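Local coordinates for protein putative cellulase CEL6 (Mycobacterium tuberculosis, PDB 1UP3) that probably hydrolyses beta-1,4-glucosidic bonds of cellulose as a family 6 endoglucanase, at residues Tyr214-Ser219 and Asp255-Ile260. Numbering follows the deposited sequence.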
loop_
_atom_site.group_PDB
_atom_site.type_symbol
_atom_site.label_atom_id
_atom_site.label_comp_id
_atom_site.label_asym_id
_atom_site.label_seq_id
_atom_site.Cartn_x
_atom_site.Cartn_y
_atom_site.Cartn_z
ATOM N N TYR A 214 -11.248 5.992 -3.536
ATOM C CA TYR A 214 -10.109 5.092 -3.680
ATOM C C TYR A 214 -8.816 5.857 -3.963
ATOM O O TYR A 214 -8.828 7.027 -4.396
ATOM C CB TYR A 214 -10.349 3.999 -4.774
ATOM C CG TYR A 214 -10.605 4.558 -6.150
ATOM C CD1 TYR A 214 -11.893 4.945 -6.537
ATOM C CD2 TYR A 214 -9.573 4.810 -7.014
ATOM C CE1 TYR A 214 -12.123 5.517 -7.767
ATOM C CE2 TYR A 214 -9.798 5.391 -8.255
ATOM C CZ TYR A 214 -11.050 5.757 -8.622
ATOM O OH TYR A 214 -11.241 6.389 -9.838
ATOM N N VAL A 215 -7.725 5.154 -3.735
ATOM C CA VAL A 215 -6.411 5.642 -4.104
ATOM C C VAL A 215 -5.751 4.617 -5.037
ATOM O O VAL A 215 -6.090 3.434 -4.981
ATOM C CB VAL A 215 -5.550 5.879 -2.871
ATOM C CG1 VAL A 215 -6.111 6.987 -2.028
ATOM C CG2 VAL A 215 -5.397 4.604 -2.035
ATOM N N ILE A 216 -4.870 5.096 -5.907
ATOM C CA ILE A 216 -4.152 4.272 -6.860
ATOM C C ILE A 216 -2.634 4.426 -6.538
ATOM O O ILE A 216 -2.130 5.556 -6.474
ATOM C CB ILE A 216 -4.434 4.681 -8.311
ATOM C CG1 ILE A 216 -5.924 4.523 -8.659
ATOM C CG2 ILE A 216 -3.608 3.834 -9.261
ATOM C CD1 ILE A 216 -6.340 5.234 -9.948
ATOM N N ASP A 217 -1.938 3.295 -6.472
ATOM C CA ASP A 217 -0.461 3.207 -6.350
ATOM C C ASP A 217 0.089 3.477 -7.749
ATOM O O ASP A 217 -0.049 2.658 -8.662
ATOM C CB ASP A 217 -0.020 1.838 -5.866
ATOM C CG ASP A 217 1.392 1.782 -5.449
ATOM O OD1 ASP A 217 2.137 2.765 -5.697
ATOM O OD2 ASP A 217 1.863 0.798 -4.820
ATOM N N THR A 218 0.724 4.634 -7.903
ATOM C CA THR A 218 1.377 5.035 -9.138
ATOM C C THR A 218 2.904 4.987 -9.065
ATOM O O THR A 218 3.623 5.555 -9.916
ATOM C CB THR A 218 0.925 6.456 -9.538
ATOM O OG1 THR A 218 1.219 7.377 -8.472
ATOM C CG2 THR A 218 -0.603 6.497 -9.815
ATOM N N SER A 219 3.423 4.277 -8.065
ATOM C CA SER A 219 4.858 4.169 -7.872
ATOM C C SER A 219 5.651 3.654 -9.082
ATOM O O SER A 219 6.789 4.122 -9.346
ATOM C CB SER A 219 5.150 3.302 -6.663
ATOM O OG SER A 219 4.547 2.009 -6.774
ATOM N N ASP A 255 -9.377 9.798 -4.657
ATOM C CA ASP A 255 -8.862 10.779 -3.694
ATOM C C ASP A 255 -7.396 11.138 -3.955
ATOM O O ASP A 255 -6.965 12.277 -3.678
ATOM C CB ASP A 255 -8.935 10.247 -2.260
ATOM C CG ASP A 255 -10.337 10.263 -1.639
ATOM O OD1 ASP A 255 -11.254 10.945 -2.182
ATOM O OD2 ASP A 255 -10.568 9.578 -0.604
ATOM N N ALA A 256 -6.608 10.163 -4.427
ATOM C CA ALA A 256 -5.197 10.426 -4.668
ATOM C C ALA A 256 -4.528 9.378 -5.510
ATOM O O ALA A 256 -4.958 8.226 -5.542
ATOM C CB ALA A 256 -4.421 10.497 -3.317
ATOM N N TYR A 257 -3.444 9.794 -6.142
ATOM C CA TYR A 257 -2.369 8.904 -6.578
ATOM C C TYR A 257 -1.328 8.894 -5.474
ATOM O O TYR A 257 -0.949 9.963 -4.998
ATOM C CB TYR A 257 -1.726 9.375 -7.890
ATOM C CG TYR A 257 -2.665 9.648 -9.034
ATOM C CD1 TYR A 257 -3.878 9.023 -9.133
ATOM C CD2 TYR A 257 -2.308 10.575 -10.020
ATOM C CE1 TYR A 257 -4.759 9.296 -10.212
ATOM C CE2 TYR A 257 -3.147 10.860 -11.062
ATOM C CZ TYR A 257 -4.371 10.224 -11.152
ATOM O OH TYR A 257 -5.233 10.510 -12.166
ATOM N N LEU A 258 -0.946 7.716 -5.002
ATOM C CA LEU A 258 0.054 7.558 -3.948
ATOM C C LEU A 258 1.175 6.670 -4.406
ATOM O O LEU A 258 0.989 5.854 -5.330
ATOM C CB LEU A 258 -0.546 6.966 -2.667
ATOM C CG LEU A 258 -1.679 7.756 -1.986
ATOM C CD1 LEU A 258 -2.238 6.938 -0.833
ATOM C CD2 LEU A 258 -1.200 9.154 -1.553
ATOM N N TRP A 259 2.328 6.780 -3.755
ATOM C CA TRP A 259 3.352 5.730 -3.944
ATOM C C TRP A 259 3.274 4.835 -2.712
ATOM O O TRP A 259 3.723 5.236 -1.640
ATOM C CB TRP A 259 4.750 6.319 -4.115
ATOM C CG TRP A 259 4.991 6.939 -5.450
ATOM C CD1 TRP A 259 4.059 7.248 -6.426
ATOM C CD2 TRP A 259 6.260 7.338 -5.972
ATOM N NE1 TRP A 259 4.683 7.857 -7.481
ATOM C CE2 TRP A 259 6.032 7.889 -7.253
ATOM C CE3 TRP A 259 7.568 7.256 -5.500
ATOM C CZ2 TRP A 259 7.068 8.401 -8.046
ATOM C CZ3 TRP A 259 8.608 7.747 -6.311
ATOM C CH2 TRP A 259 8.331 8.314 -7.556
ATOM N N ILE A 260 2.586 3.710 -2.841
ATOM C CA ILE A 260 2.376 2.801 -1.719
ATOM C C ILE A 260 3.557 1.842 -1.618
ATOM O O ILE A 260 4.306 1.864 -0.632
ATOM C CB ILE A 260 0.980 2.138 -1.813
ATOM C CG1 ILE A 260 -0.077 3.244 -1.831
ATOM C CG2 ILE A 260 0.791 1.193 -0.594
ATOM C CD1 ILE A 260 -1.483 2.789 -1.997
#
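Asp217, the last residue of strand 213-217, meets Ile260, two residues past the end of the parallel strand 254-258. The strands are the last two of the parallel sheet in the distorted alpha/beta barrel of glycoside hydrolase family 6, and 254-258 is its outermost strand on this side. Backbone bonds Ile216 N to Ala256 O, Leu258 N to Ile216 O and Thr218 N to Leu258 O zip them together.

The carboxylate of Asp217 ties together the two segments that leave the strands. With CG anti to the backbone N (chi1 -167°), it reaches over to Ile260, Asp217 OD2 lying 3.4 Å from Ile260 CB. Asp217 OD1 accepts a hydrogen bond from Ile260 N at 3.0 Å, from well above the carboxylate plane. Asp217 OD1 also accepts from Ser219 N, in an Asx turn, and from Ser219 OG at 2.7 Å. Three donors thus grip one oxygen, while OD2 takes a bond from Lys261 N.

On the same sheet face, Val215 CB packs against Leu258 CD1 at 4.0 Å. Tyr257 lies on the other face, beside Ile216; Thr218, from the loop, crosses it obliquely, its methyl CG2 3.6 Å from Tyr257 CB. Both side chains also touch Thr195 of helix 195-208. Thr218 OG1 sits at the edge of the Trp259 indole, in its plane; OG1 and Trp259 NE1 both bond to Ala243 O. Over one indole face, Ser219 CA makes a CH-pi contact, 3.6 Å from the centroid of the five-membered ring.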